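Local coordinates for protein propionate kinase (Francisella tularensis subsp. tularensis, PDB 3KHY) that probably catalyses the reversible transfer of phosphate from ATP to acetate or propionate, giving the acyl phosphate, as a magnesium-dependent homodimeric kinase of the acetokinase family, at residues L7-S12 against D61-L66; A186-Q191 against E354-S359; S240-I245 against W251-I256; R276-L281 against L291-F296. All blocks are in the same frame, centred on the assembly; numbering follows the deposited sequence.

Contact 1: residues L7-S12 against D61-L66; sequences LNCGSS and DVFEML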
loop_
_atom_site.group_PDB
_atom_site.type_symbol
_atom_site.label_atom_id
_atom_site.label_comp_id
_atom_site.label_asym_id
_atom_site.label_seq_id
_atom_site.Cartn_x
_atom_site.Cartn_y
_atom_site.Cartn_z
ATOM N N LEU A 7 -13.310 -18.021 -23.905
ATOM C CA LEU A 7 -13.980 -16.736 -24.065
ATOM C C LEU A 7 -13.712 -15.771 -22.936
ATOM O O LEU A 7 -13.619 -16.158 -21.771
ATOM C CB LEU A 7 -15.500 -16.924 -24.153
ATOM C CG LEU A 7 -16.036 -17.831 -25.251
ATOM C CD1 LEU A 7 -17.544 -17.973 -25.073
ATOM C CD2 LEU A 7 -15.683 -17.271 -26.647
ATOM N N ASN A 8 -13.616 -14.498 -23.283
ATOM C CA ASN A 8 -13.745 -13.441 -22.294
ATOM C C ASN A 8 -14.859 -12.527 -22.794
ATOM O O ASN A 8 -14.658 -11.732 -23.718
ATOM C CB ASN A 8 -12.428 -12.682 -22.121
ATOM C CG ASN A 8 -12.506 -11.607 -21.041
ATOM O OD1 ASN A 8 -13.487 -11.524 -20.299
ATOM N ND2 ASN A 8 -11.468 -10.780 -20.949
ATOM N N CYS A 9 -16.049 -12.674 -22.216
ATOM C CA CYS A 9 -17.205 -11.904 -22.664
ATOM C C CYS A 9 -17.345 -10.627 -21.855
ATOM O O CYS A 9 -17.681 -10.672 -20.674
ATOM C CB CYS A 9 -18.495 -12.721 -22.534
ATOM S SG CYS A 9 -18.554 -14.225 -23.522
ATOM N N GLY A 10 -17.097 -9.490 -22.498
ATOM C CA GLY A 10 -17.243 -8.193 -21.859
ATOM C C GLY A 10 -18.564 -7.543 -22.230
ATOM O O GLY A 10 -19.355 -8.114 -22.990
ATOM N N SER A 11 -18.800 -6.344 -21.704
ATOM C CA SER A 11 -20.051 -5.627 -21.942
ATOM C C SER A 11 -20.283 -5.276 -23.412
ATOM O O SER A 11 -21.412 -5.330 -23.894
ATOM C CB SER A 11 -20.125 -4.367 -21.070
ATOM O OG SER A 11 -18.924 -3.618 -21.144
ATOM N N SER A 12 -19.219 -4.919 -24.126
ATOM C CA SER A 12 -19.350 -4.582 -25.543
ATOM C C SER A 12 -18.368 -5.349 -26.435
ATOM O O SER A 12 -18.132 -4.961 -27.575
ATOM C CB SER A 12 -19.190 -3.072 -25.755
ATOM O OG SER A 12 -17.902 -2.634 -25.353
ATOM N N ASP A 61 -25.920 -11.558 -32.523
ATOM C CA ASP A 61 -25.385 -11.594 -33.887
ATOM C C ASP A 61 -23.901 -11.964 -33.882
ATOM O O ASP A 61 -23.431 -12.729 -34.725
ATOM C CB ASP A 61 -25.575 -10.243 -34.579
ATOM C CG ASP A 61 -27.035 -9.907 -34.816
ATOM O OD1 ASP A 61 -27.864 -10.841 -34.855
ATOM O OD2 ASP A 61 -27.352 -8.707 -34.967
ATOM N N VAL A 62 -23.166 -11.404 -32.932
ATOM C CA VAL A 62 -21.754 -11.731 -32.785
ATOM C C VAL A 62 -21.574 -13.230 -32.580
ATOM O O VAL A 62 -20.769 -13.866 -33.253
ATOM C CB VAL A 62 -21.127 -10.970 -31.615
ATOM C CG1 VAL A 62 -19.737 -11.511 -31.316
ATOM C CG2 VAL A 62 -21.073 -9.488 -31.932
ATOM N N PHE A 63 -22.343 -13.796 -31.656
ATOM C CA PHE A 63 -22.232 -15.220 -31.370
ATOM C C PHE A 63 -22.592 -16.113 -32.549
ATOM O O PHE A 63 -21.965 -17.151 -32.757
ATOM C CB PHE A 63 -23.046 -15.600 -30.134
ATOM C CG PHE A 63 -22.267 -15.492 -28.852
ATOM C CD1 PHE A 63 -21.300 -16.431 -28.540
ATOM C CD2 PHE A 63 -22.486 -14.444 -27.976
ATOM C CE1 PHE A 63 -20.565 -16.333 -27.369
ATOM C CE2 PHE A 63 -21.757 -14.338 -26.805
ATOM C CZ PHE A 63 -20.796 -15.288 -26.500
ATOM N N GLU A 64 -23.608 -15.721 -33.310
ATOM C CA GLU A 64 -24.000 -16.497 -34.479
ATOM C C GLU A 64 -22.915 -16.417 -35.539
ATOM O O GLU A 64 -22.663 -17.382 -36.253
ATOM C CB GLU A 64 -25.330 -16.008 -35.051
ATOM C CG GLU A 64 -26.544 -16.360 -34.207
ATOM C CD GLU A 64 -27.847 -16.114 -34.946
ATOM O OE1 GLU A 64 -27.809 -15.976 -36.189
ATOM O OE2 GLU A 64 -28.908 -16.062 -34.286
HETATM N N MSE A 65 -22.271 -15.262 -35.637
HETATM C CA MSE A 65 -21.170 -15.108 -36.574
HETATM C C MSE A 65 -19.991 -15.972 -36.141
HETATM O O MSE A 65 -19.323 -16.597 -36.968
HETATM C CB MSE A 65 -20.750 -13.645 -36.691
HETATM C CG MSE A 65 -19.487 -13.442 -37.515
HETATM SE SE MSE A 65 -19.125 -11.564 -37.898
HETATM C CE MSE A 65 -20.307 -11.307 -39.455
ATOM N N LEU A 66 -19.749 -16.018 -34.834
ATOM C CA LEU A 66 -18.686 -16.855 -34.305
ATOM C C LEU A 66 -19.016 -18.309 -34.603
ATOM O O LEU A 66 -18.168 -19.063 -35.075
ATOM C CB LEU A 66 -18.520 -16.641 -32.797
ATOM C CG LEU A 66 -17.505 -17.566 -32.133
ATOM C CD1 LEU A 66 -16.184 -17.528 -32.880
ATOM C CD2 LEU A 66 -17.312 -17.206 -30.665
#

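Contact 2: residues A186-Q191 against E354-S359; sequences AKILTQ and ETFINS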
loop_
_atom_site.group_PDB
_atom_site.type_symbol
_atom_site.label_atom_id
_atom_site.label_comp_id
_atom_site.label_asym_id
_atom_site.label_seq_id
_atom_site.Cartn_x
_atom_site.Cartn_y
_atom_site.Cartn_z
ATOM N N ALA A 186 8.126 -23.899 -12.581
ATOM C CA ALA A 186 8.359 -25.163 -11.888
ATOM C C ALA A 186 8.920 -26.217 -12.838
ATOM O O ALA A 186 9.758 -27.030 -12.447
ATOM C CB ALA A 186 7.075 -25.661 -11.229
ATOM N N LYS A 187 8.467 -26.209 -14.086
ATOM C CA LYS A 187 8.994 -27.164 -15.064
ATOM C C LYS A 187 10.481 -26.938 -15.349
ATOM O O LYS A 187 11.204 -27.866 -15.712
ATOM C CB LYS A 187 8.218 -27.094 -16.380
ATOM C CG LYS A 187 6.765 -27.498 -16.284
ATOM C CD LYS A 187 6.135 -27.519 -17.666
ATOM C CE LYS A 187 4.627 -27.361 -17.594
ATOM N NZ LYS A 187 4.033 -27.123 -18.946
ATOM N N ILE A 188 10.931 -25.700 -15.192
ATOM C CA ILE A 188 12.278 -25.323 -15.607
ATOM C C ILE A 188 13.298 -25.381 -14.466
ATOM O O ILE A 188 14.445 -25.776 -14.681
ATOM C CB ILE A 188 12.291 -23.898 -16.244
ATOM C CG1 ILE A 188 11.335 -23.824 -17.437
ATOM C CG2 ILE A 188 13.695 -23.505 -16.676
ATOM C CD1 ILE A 188 11.071 -22.402 -17.930
ATOM N N LEU A 189 12.875 -25.011 -13.258
ATOM C CA LEU A 189 13.796 -24.710 -12.154
ATOM C C LEU A 189 14.325 -25.899 -11.349
ATOM O O LEU A 189 15.514 -26.236 -11.433
ATOM C CB LEU A 189 13.164 -23.689 -11.207
ATOM C CG LEU A 189 13.232 -22.240 -11.676
ATOM C CD1 LEU A 189 12.231 -21.384 -10.921
ATOM C CD2 LEU A 189 14.637 -21.698 -11.493
ATOM N N THR A 190 13.456 -26.505 -10.541
ATOM C CA THR A 190 13.834 -27.659 -9.733
ATOM C C THR A 190 12.794 -28.767 -9.840
ATOM O O THR A 190 11.820 -28.656 -10.586
ATOM C CB THR A 190 13.963 -27.300 -8.231
ATOM O OG1 THR A 190 12.656 -27.102 -7.671
ATOM C CG2 THR A 190 14.821 -26.044 -8.031
ATOM N N GLN A 191 13.003 -29.825 -9.062
ATOM C CA GLN A 191 12.080 -30.953 -9.007
ATOM C C GLN A 191 10.735 -30.592 -8.359
ATOM O O GLN A 191 9.694 -31.144 -8.726
ATOM C CB GLN A 191 12.737 -32.112 -8.256
ATOM C CG GLN A 191 11.869 -33.345 -8.079
ATOM C CD GLN A 191 12.553 -34.409 -7.238
ATOM O OE1 GLN A 191 13.723 -34.274 -6.878
ATOM N NE2 GLN A 191 11.825 -35.472 -6.918
ATOM N N GLU A 354 15.878 -13.872 -22.882
ATOM C CA GLU A 354 16.095 -15.307 -22.699
ATOM C C GLU A 354 15.431 -15.859 -21.434
ATOM O O GLU A 354 14.969 -15.110 -20.568
ATOM C CB GLU A 354 17.597 -15.640 -22.693
ATOM C CG GLU A 354 18.301 -15.242 -23.979
ATOM C CD GLU A 354 19.681 -15.855 -24.110
ATOM O OE1 GLU A 354 20.081 -16.644 -23.228
ATOM O OE2 GLU A 354 20.372 -15.546 -25.102
ATOM N N THR A 355 15.378 -17.181 -21.334
ATOM C CA THR A 355 14.729 -17.811 -20.187
ATOM C C THR A 355 15.364 -17.335 -18.897
ATOM O O THR A 355 14.656 -16.969 -17.962
ATOM C CB THR A 355 14.781 -19.335 -20.300
ATOM O OG1 THR A 355 14.079 -19.710 -21.484
ATOM C CG2 THR A 355 14.118 -20.005 -19.077
ATOM N N PHE A 356 16.695 -17.325 -18.852
ATOM C CA PHE A 356 17.402 -16.717 -17.724
ATOM C C PHE A 356 18.125 -15.446 -18.178
ATOM O O PHE A 356 18.819 -15.460 -19.197
ATOM C CB PHE A 356 18.413 -17.696 -17.135
ATOM C CG PHE A 356 17.785 -18.833 -16.372
ATOM C CD1 PHE A 356 17.429 -20.006 -17.016
ATOM C CD2 PHE A 356 17.550 -18.722 -15.011
ATOM C CE1 PHE A 356 16.847 -21.060 -16.314
ATOM C CE2 PHE A 356 16.973 -19.784 -14.295
ATOM C CZ PHE A 356 16.622 -20.943 -14.947
ATOM N N ILE A 357 17.968 -14.351 -17.438
ATOM C CA ILE A 357 18.634 -13.091 -17.811
ATOM C C ILE A 357 19.532 -12.522 -16.716
ATOM O O ILE A 357 20.013 -11.392 -16.828
ATOM C CB ILE A 357 17.629 -12.002 -18.248
ATOM C CG1 ILE A 357 16.663 -11.666 -17.104
ATOM C CG2 ILE A 357 16.869 -12.456 -19.497
ATOM C CD1 ILE A 357 15.623 -10.571 -17.460
ATOM N N ASN A 358 19.761 -13.302 -15.666
ATOM C CA ASN A 358 20.645 -12.875 -14.591
ATOM C C ASN A 358 22.092 -13.145 -14.924
ATOM O O ASN A 358 22.412 -14.020 -15.733
ATOM C CB ASN A 358 20.315 -13.607 -13.282
ATOM C CG ASN A 358 20.272 -15.109 -13.457
ATOM O OD1 ASN A 358 19.299 -15.651 -13.977
ATOM N ND2 ASN A 358 21.331 -15.792 -13.026
ATOM N N SER A 359 22.988 -12.393 -14.307
ATOM C CA SER A 359 24.409 -12.667 -14.471
ATOM C C SER A 359 24.842 -13.725 -13.459
ATOM O O SER A 359 24.016 -14.306 -12.753
ATOM C CB SER A 359 25.236 -11.394 -14.289
ATOM O OG SER A 359 25.178 -10.945 -12.946
#

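Contact 3: residues S240-I245 against W251-I256; sequences SIFAYI and WSVTEI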
loop_
_atom_site.group_PDB
_atom_site.type_symbol
_atom_site.label_atom_id
_atom_site.label_comp_id
_atom_site.label_asym_id
_atom_site.label_seq_id
_atom_site.Cartn_x
_atom_site.Cartn_y
_atom_site.Cartn_z
ATOM N N SER A 240 -6.512 8.765 1.996
ATOM C CA SER A 240 -6.845 10.156 2.336
ATOM C C SER A 240 -7.077 11.042 1.125
ATOM O O SER A 240 -7.561 12.173 1.267
ATOM C CB SER A 240 -5.715 10.796 3.142
ATOM O OG SER A 240 -5.392 10.029 4.270
ATOM N N ILE A 241 -6.685 10.578 -0.059
ATOM C CA ILE A 241 -6.836 11.426 -1.233
ATOM C C ILE A 241 -8.310 11.659 -1.575
ATOM O O ILE A 241 -8.641 12.649 -2.220
ATOM C CB ILE A 241 -6.049 10.920 -2.480
ATOM C CG1 ILE A 241 -6.473 9.513 -2.888
ATOM C CG2 ILE A 241 -4.546 10.957 -2.223
ATOM C CD1 ILE A 241 -7.609 9.486 -3.878
ATOM N N PHE A 242 -9.191 10.763 -1.135
ATOM C CA PHE A 242 -10.603 10.909 -1.460
ATOM C C PHE A 242 -11.189 12.134 -0.760
ATOM O O PHE A 242 -11.810 12.976 -1.400
ATOM C CB PHE A 242 -11.391 9.642 -1.138
ATOM C CG PHE A 242 -11.264 8.572 -2.200
ATOM C CD1 PHE A 242 -12.257 8.389 -3.146
ATOM C CD2 PHE A 242 -10.136 7.779 -2.266
ATOM C CE1 PHE A 242 -12.128 7.402 -4.140
ATOM C CE2 PHE A 242 -10.004 6.792 -3.255
ATOM C CZ PHE A 242 -11.004 6.611 -4.184
ATOM N N ALA A 243 -10.957 12.247 0.544
ATOM C CA ALA A 243 -11.469 13.392 1.301
ATOM C C ALA A 243 -10.813 14.683 0.825
ATOM O O ALA A 243 -11.455 15.730 0.738
ATOM C CB ALA A 243 -11.263 13.193 2.815
ATOM N N TYR A 244 -9.525 14.611 0.508
ATOM C CA TYR A 244 -8.841 15.794 0.028
ATOM C C TYR A 244 -9.473 16.339 -1.262
ATOM O O TYR A 244 -9.821 17.517 -1.357
ATOM C CB TYR A 244 -7.349 15.534 -0.167
ATOM C CG TYR A 244 -6.637 16.777 -0.640
ATOM C CD1 TYR A 244 -6.484 17.039 -1.989
ATOM C CD2 TYR A 244 -6.158 17.709 0.271
ATOM C CE1 TYR A 244 -5.847 18.186 -2.420
ATOM C CE2 TYR A 244 -5.524 18.853 -0.149
ATOM C CZ TYR A 244 -5.368 19.086 -1.491
ATOM O OH TYR A 244 -4.737 20.234 -1.903
ATOM N N ILE A 245 -9.642 15.479 -2.249
ATOM C CA ILE A 245 -10.239 15.912 -3.510
ATOM C C ILE A 245 -11.711 16.302 -3.368
ATOM O O ILE A 245 -12.132 17.339 -3.866
ATOM C CB ILE A 245 -10.059 14.846 -4.602
ATOM C CG1 ILE A 245 -8.562 14.709 -4.930
ATOM C CG2 ILE A 245 -10.868 15.216 -5.846
ATOM C CD1 ILE A 245 -8.245 13.596 -5.905
ATOM N N TRP A 251 -15.076 16.890 -6.201
ATOM C CA TRP A 251 -15.356 15.710 -7.016
ATOM C C TRP A 251 -16.155 14.664 -6.250
ATOM O O TRP A 251 -16.067 14.581 -5.032
ATOM C CB TRP A 251 -14.061 15.042 -7.479
ATOM C CG TRP A 251 -13.187 15.860 -8.386
ATOM C CD1 TRP A 251 -13.284 17.195 -8.656
ATOM C CD2 TRP A 251 -12.053 15.385 -9.114
ATOM N NE1 TRP A 251 -12.285 17.577 -9.518
ATOM C CE2 TRP A 251 -11.514 16.483 -9.812
ATOM C CE3 TRP A 251 -11.444 14.134 -9.246
ATOM C CZ2 TRP A 251 -10.395 16.367 -10.634
ATOM C CZ3 TRP A 251 -10.329 14.019 -10.063
ATOM C CH2 TRP A 251 -9.817 15.127 -10.744
ATOM N N SER A 252 -16.912 13.847 -6.977
ATOM C CA SER A 252 -17.626 12.713 -6.396
ATOM C C SER A 252 -16.716 11.498 -6.256
ATOM O O SER A 252 -15.670 11.416 -6.914
ATOM C CB SER A 252 -18.797 12.321 -7.294
ATOM O OG SER A 252 -18.321 11.756 -8.507
ATOM N N VAL A 253 -17.125 10.549 -5.417
ATOM C CA VAL A 253 -16.415 9.282 -5.279
ATOM C C VAL A 253 -16.228 8.630 -6.645
ATOM O O VAL A 253 -15.171 8.079 -6.941
ATOM C CB VAL A 253 -17.170 8.280 -4.383
ATOM C CG1 VAL A 253 -16.421 6.954 -4.325
ATOM C CG2 VAL A 253 -17.350 8.831 -2.999
ATOM N N THR A 254 -17.263 8.699 -7.476
ATOM C CA THR A 254 -17.218 8.103 -8.803
ATOM C C THR A 254 -16.178 8.787 -9.679
ATOM O O THR A 254 -15.431 8.126 -10.407
ATOM C CB THR A 254 -18.604 8.183 -9.486
ATOM O OG1 THR A 254 -19.538 7.381 -8.754
ATOM C CG2 THR A 254 -18.532 7.687 -10.916
ATOM N N GLU A 255 -16.135 10.114 -9.617
ATOM C CA GLU A 255 -15.171 10.866 -10.411
ATOM C C GLU A 255 -13.746 10.611 -9.920
ATOM O O GLU A 255 -12.826 10.476 -10.712
ATOM C CB GLU A 255 -15.490 12.362 -10.375
ATOM C CG GLU A 255 -16.740 12.732 -11.170
ATOM C CD GLU A 255 -17.262 14.122 -10.846
ATOM O OE1 GLU A 255 -17.024 14.616 -9.720
ATOM O OE2 GLU A 255 -17.923 14.716 -11.721
ATOM N N ILE A 256 -13.564 10.558 -8.611
ATOM C CA ILE A 256 -12.235 10.299 -8.066
ATOM C C ILE A 256 -11.777 8.895 -8.458
ATOM O O ILE A 256 -10.647 8.705 -8.857
ATOM C CB ILE A 256 -12.192 10.448 -6.534
ATOM C CG1 ILE A 256 -12.586 11.872 -6.138
ATOM C CG2 ILE A 256 -10.778 10.133 -6.011
ATOM C CD1 ILE A 256 -12.876 12.036 -4.666
#

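Contact 4: residues R276-L281 against L291-F296; sequences REVSQL and LAIEIF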
loop_
_atom_site.group_PDB
_atom_site.type_symbol
_atom_site.label_atom_id
_atom_site.label_comp_id
_atom_site.label_asym_id
_atom_site.label_seq_id
_atom_site.Cartn_x
_atom_site.Cartn_y
_atom_site.Cartn_z
ATOM N N ARG A 276 5.591 1.201 -24.260
ATOM C CA ARG A 276 6.468 1.301 -25.422
ATOM C C ARG A 276 6.679 2.758 -25.832
ATOM O O ARG A 276 7.800 3.170 -26.128
ATOM C CB ARG A 276 5.901 0.516 -26.601
ATOM C CG ARG A 276 5.692 -0.960 -26.325
ATOM C CD ARG A 276 5.191 -1.684 -27.572
ATOM N NE ARG A 276 5.213 -3.137 -27.409
ATOM C CZ ARG A 276 5.065 -4.006 -28.405
ATOM N NH1 ARG A 276 4.886 -3.569 -29.646
ATOM N NH2 ARG A 276 5.101 -5.312 -28.162
ATOM N N GLU A 277 5.600 3.535 -25.850
ATOM C CA GLU A 277 5.697 4.946 -26.198
ATOM C C GLU A 277 6.392 5.734 -25.101
ATOM O O GLU A 277 7.175 6.647 -25.382
ATOM C CB GLU A 277 4.317 5.542 -26.466
ATOM C CG GLU A 277 3.581 4.886 -27.619
ATOM C CD GLU A 277 2.346 5.661 -28.031
ATOM O OE1 GLU A 277 2.061 6.704 -27.395
ATOM O OE2 GLU A 277 1.668 5.232 -28.994
ATOM N N VAL A 278 6.092 5.403 -23.847
ATOM C CA VAL A 278 6.804 6.036 -22.742
ATOM C C VAL A 278 8.313 5.825 -22.910
ATOM O O VAL A 278 9.090 6.774 -22.843
ATOM C CB VAL A 278 6.333 5.512 -21.367
ATOM C CG1 VAL A 278 7.148 6.156 -20.243
ATOM C CG2 VAL A 278 4.848 5.790 -21.179
ATOM N N SER A 279 8.722 4.584 -23.166
ATOM C CA SER A 279 10.148 4.257 -23.290
ATOM C C SER A 279 10.791 5.041 -24.432
ATOM O O SER A 279 11.907 5.556 -24.310
ATOM C CB SER A 279 10.335 2.741 -23.527
ATOM O OG SER A 279 10.032 2.023 -22.332
ATOM N N GLN A 280 10.068 5.137 -25.542
ATOM C CA GLN A 280 10.582 5.826 -26.725
ATOM C C GLN A 280 10.739 7.325 -26.470
ATOM O O GLN A 280 11.742 7.937 -26.853
ATOM C CB GLN A 280 9.656 5.590 -27.915
ATOM C CG GLN A 280 9.730 4.181 -28.481
ATOM C CD GLN A 280 8.697 3.950 -29.573
ATOM O OE1 GLN A 280 8.063 2.896 -29.635
ATOM N NE2 GLN A 280 8.516 4.944 -30.437
ATOM N N LEU A 281 9.750 7.912 -25.814
ATOM C CA LEU A 281 9.847 9.311 -25.400
ATOM C C LEU A 281 10.993 9.559 -24.414
ATOM O O LEU A 281 11.734 10.535 -24.544
ATOM C CB LEU A 281 8.532 9.775 -24.778
ATOM C CG LEU A 281 7.401 9.951 -25.785
ATOM C CD1 LEU A 281 6.076 10.166 -25.080
ATOM C CD2 LEU A 281 7.711 11.120 -26.704
ATOM N N LEU A 291 10.718 10.035 -15.548
ATOM C CA LEU A 291 10.194 9.972 -14.176
ATOM C C LEU A 291 9.145 8.882 -14.031
ATOM O O LEU A 291 9.092 8.187 -13.012
ATOM C CB LEU A 291 9.585 11.317 -13.753
ATOM C CG LEU A 291 9.001 11.349 -12.336
ATOM C CD1 LEU A 291 10.077 11.041 -11.269
ATOM C CD2 LEU A 291 8.307 12.683 -12.041
ATOM N N ALA A 292 8.289 8.752 -15.040
ATOM C CA ALA A 292 7.254 7.722 -15.028
ATOM C C ALA A 292 7.900 6.339 -14.943
ATOM O O ALA A 292 7.424 5.462 -14.220
ATOM C CB ALA A 292 6.378 7.828 -16.281
ATOM N N ILE A 293 8.987 6.150 -15.683
ATOM C CA ILE A 293 9.704 4.875 -15.658
ATOM C C ILE A 293 10.380 4.631 -14.306
ATOM O O ILE A 293 10.382 3.505 -13.819
ATOM C CB ILE A 293 10.724 4.780 -16.821
ATOM C CG1 ILE A 293 9.982 4.572 -18.149
ATOM C CG2 ILE A 293 11.719 3.638 -16.599
ATOM C CD1 ILE A 293 10.883 4.684 -19.382
ATOM N N GLU A 294 10.946 5.682 -13.708
ATOM C CA GLU A 294 11.539 5.572 -12.375
ATOM C C GLU A 294 10.462 5.208 -11.351
ATOM O O GLU A 294 10.642 4.292 -10.557
ATOM C CB GLU A 294 12.237 6.871 -11.950
ATOM C CG GLU A 294 13.465 7.226 -12.799
ATOM C CD GLU A 294 14.488 6.107 -12.802
ATOM O OE1 GLU A 294 15.060 5.822 -11.722
ATOM O OE2 GLU A 294 14.700 5.500 -13.873
ATOM N N ILE A 295 9.341 5.925 -11.363
ATOM C CA ILE A 295 8.272 5.623 -10.395
ATOM C C ILE A 295 7.777 4.182 -10.584
ATOM O O ILE A 295 7.655 3.422 -9.631
ATOM C CB ILE A 295 7.120 6.634 -10.505
ATOM C CG1 ILE A 295 7.624 8.034 -10.143
ATOM C CG2 ILE A 295 5.974 6.252 -9.576
ATOM C CD1 ILE A 295 6.597 9.132 -10.388
ATOM N N PHE A 296 7.497 3.809 -11.824
ATOM C CA PHE A 296 7.028 2.456 -12.145
ATOM C C PHE A 296 8.034 1.401 -11.681
ATOM O O PHE A 296 7.683 0.459 -10.966
ATOM C CB PHE A 296 6.807 2.398 -13.659
ATOM C CG PHE A 296 6.391 1.053 -14.209
ATOM C CD1 PHE A 296 7.331 0.060 -14.446
ATOM C CD2 PHE A 296 5.076 0.834 -14.610
ATOM C CE1 PHE A 296 6.965 -1.154 -14.996
ATOM C CE2 PHE A 296 4.698 -0.379 -15.171
ATOM C CZ PHE A 296 5.644 -1.376 -15.368
#

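Contact 1: residues L7-S12 against D61-L66
F63 reaches out from helix 59-72 and meets strand 3-9 with the rim of its ring, where L7 and C9 touch two adjacent corners. Its CB does not aim straight at the strand, but with chi1 of -90° the end of the side chain carries the ring nearer. C9 SG stands 3.9 Å from F63 CZ. C9 SG is 5.2 Å from the centroid of the F63 ring and 82° off its normal, an in-plane cysteine sulfur-aromatic contact at the edge. L7 comes from the opposite direction to F63; its CD1 also stays near the ring plane, 4.1 Å from F63 CE1. The second methyl of L7, CD2, meets L66 CD2 at 4.3 Å, one turn on. Two apart in the strand, L7 and C9 both point toward the helix; chi1 of -62° in C9, and a like torsion in L7, then sets SG and CG beside the backbone N. Between them N8, a predicted magnesium ligand, belongs to the opposite side.

The helix runs nearly antiparallel to the strand, and the 13.0 Å between the segment axes is spanned largely by the F63 ring and the leucine branches. Helix 118-131 joins the layer: F127 meets the F63 ring, and C128 touches both L7 and F63. No hydrogen bond crosses between the segments, so the contact is dispersion between buried apolar groups, with the weakly polar sulfur facing the positive rim of the ring.

Contact 2: residues A186-Q191 against E354-S359
I188, at the C-terminal end of helix 175-188, meets the 354-359 loop with two separate branches. Its longer arm, extended through CG1, meets T355 tip to tip, I188 CD1 lying 4.0 Å from T355 CG2. The shorter branch, CG2, is turned away from the backbone N (chi1 of I188 is -57°) and slides alongside the F356 ring in the opposing direction, reaching F356 CE1 at 4.0 Å. L189 comes next. Its CB does not aim straight at the loop, but the leucine end swings nearer, and L189 CD2 comes to 4.1 Å from F356 CZ, at the ring edge and near its plane. The same ring has N358 OD1 in plane at its edge; that amide is held at both ends, OD1 by I365 N and N358 ND2 by S359 O at 3.1 Å.

This is an apolar seam near the surface. M366 of strand 365-367, the outermost strand at one end of the five-stranded sheet, touches both I188 and T355, while T355 and I357 hydrogen-bond to that strand through their backbones, so the loop is pinned beside the sheet with the helix end packed against it.

Contact 3: residues S240-I245 against W251-I256
I256 fills the angle between two consecutive helices, 241-249 and 253-262, joined by a short turn at the dimer interface. One aromatic contact is CH-pi: I256 CG2 sits over one face of the F242 ring, 3.8 Å from its centroid and 22° off the normal, shifted toward the rim. The branching of I256 explains this, since chi1 of -60° sets CG2 anti to the backbone N and onto the ring, while CG1 takes the other way, toward I245. In the other, I245 CG2 presses on the indole of W251, 3.5 Å from W251 CD2. F242 is shared with the other chain: its ring stacks on F242 of the second subunit, whose V253 also packs on V253 here.

The other contacts are van der Waals ones, mostly between aliphatic branches. I256 CG1 packs against I245 CG2 at 3.8 Å, I256 CD1 comes to 3.6 Å from F242 O, and I241 CD1 reaches in to I256 CG2. V253 meets the F242 ring edge with its carbonyl O.

The hydrogen bonds lie within 251-256, where S252 and E255 form a capping box that starts the second helix. S252 OG accepts from E255 N at 3.0 Å; in return S252 N donates to E255 OE1 at 2.9 Å, an almost straight 170° bond that meets the oxygen on its anti side, somewhat out of the carboxylate plane.

Contact 4: residues R276-L281 against L291-F296
V278 and I293 make the central contact between helices 275-283 and 287-307. Their side chains slide past each other in opposite directions, bringing V278 CG1 to 3.9 Å from I293 CG1. That methyl of V278 points anti to its own backbone N (chi1 178°), a choice that also lets CG1 brush A292 CB at 4.4 Å. I293 then extends its long branch (chi2 171°) beyond V278 to the backbone of the facing helix: I293 CD1 lies 4.0 Å from S279 CA and 4.1 Å from S279 OG. No hydrogen bond joins the two segments.

Around this first shell, S279 is positioned by polar partners elsewhere, its OG bonded to N329 ND2 and to M275 O, so the hydroxyl beside the I293 methyl is satisfied. I330 of helix 328-337 touches both S279 and I293, and C270 of helix 265-270 does the same for V278 and A292. Farther along 291-296, E294 is held by a salt bridge to K337 and a hydrogen bond from N333, and Y152 of the second subunit packs on E294 and I295.

The segment axes approach to 10.2 Å at 123° between their directions, and the joint is small. R276, with D274 and M275, is predicted to bind ATP, which is consistent with helix 275-283, and helix 287-307 packed on it, lying in the nucleotide-binding part of the actin-like ATPase fold of acetokinases.

The four contacts lie apart in one acetokinase chain and none touches another. Contact 1 belongs to the eight-stranded sheet and contact 2 to the edge of the five-stranded one; their centres are 38 Å apart, on opposite sides of the chain's centre. Contacts 3 and 4, 27 Å between centres, are helix-on-helix joints that both meet the second subunit, and both fall in the sequence between the two halves of contact 2. Three contacts can be related to predicted site residues: contact 1 carries N8, contact 4 carries R276, and the F242 side chain of contact 3 is about 12 Å from that of R233. Contact 2 is a surface contact, its T355 side chain about 11 Å from that of E325.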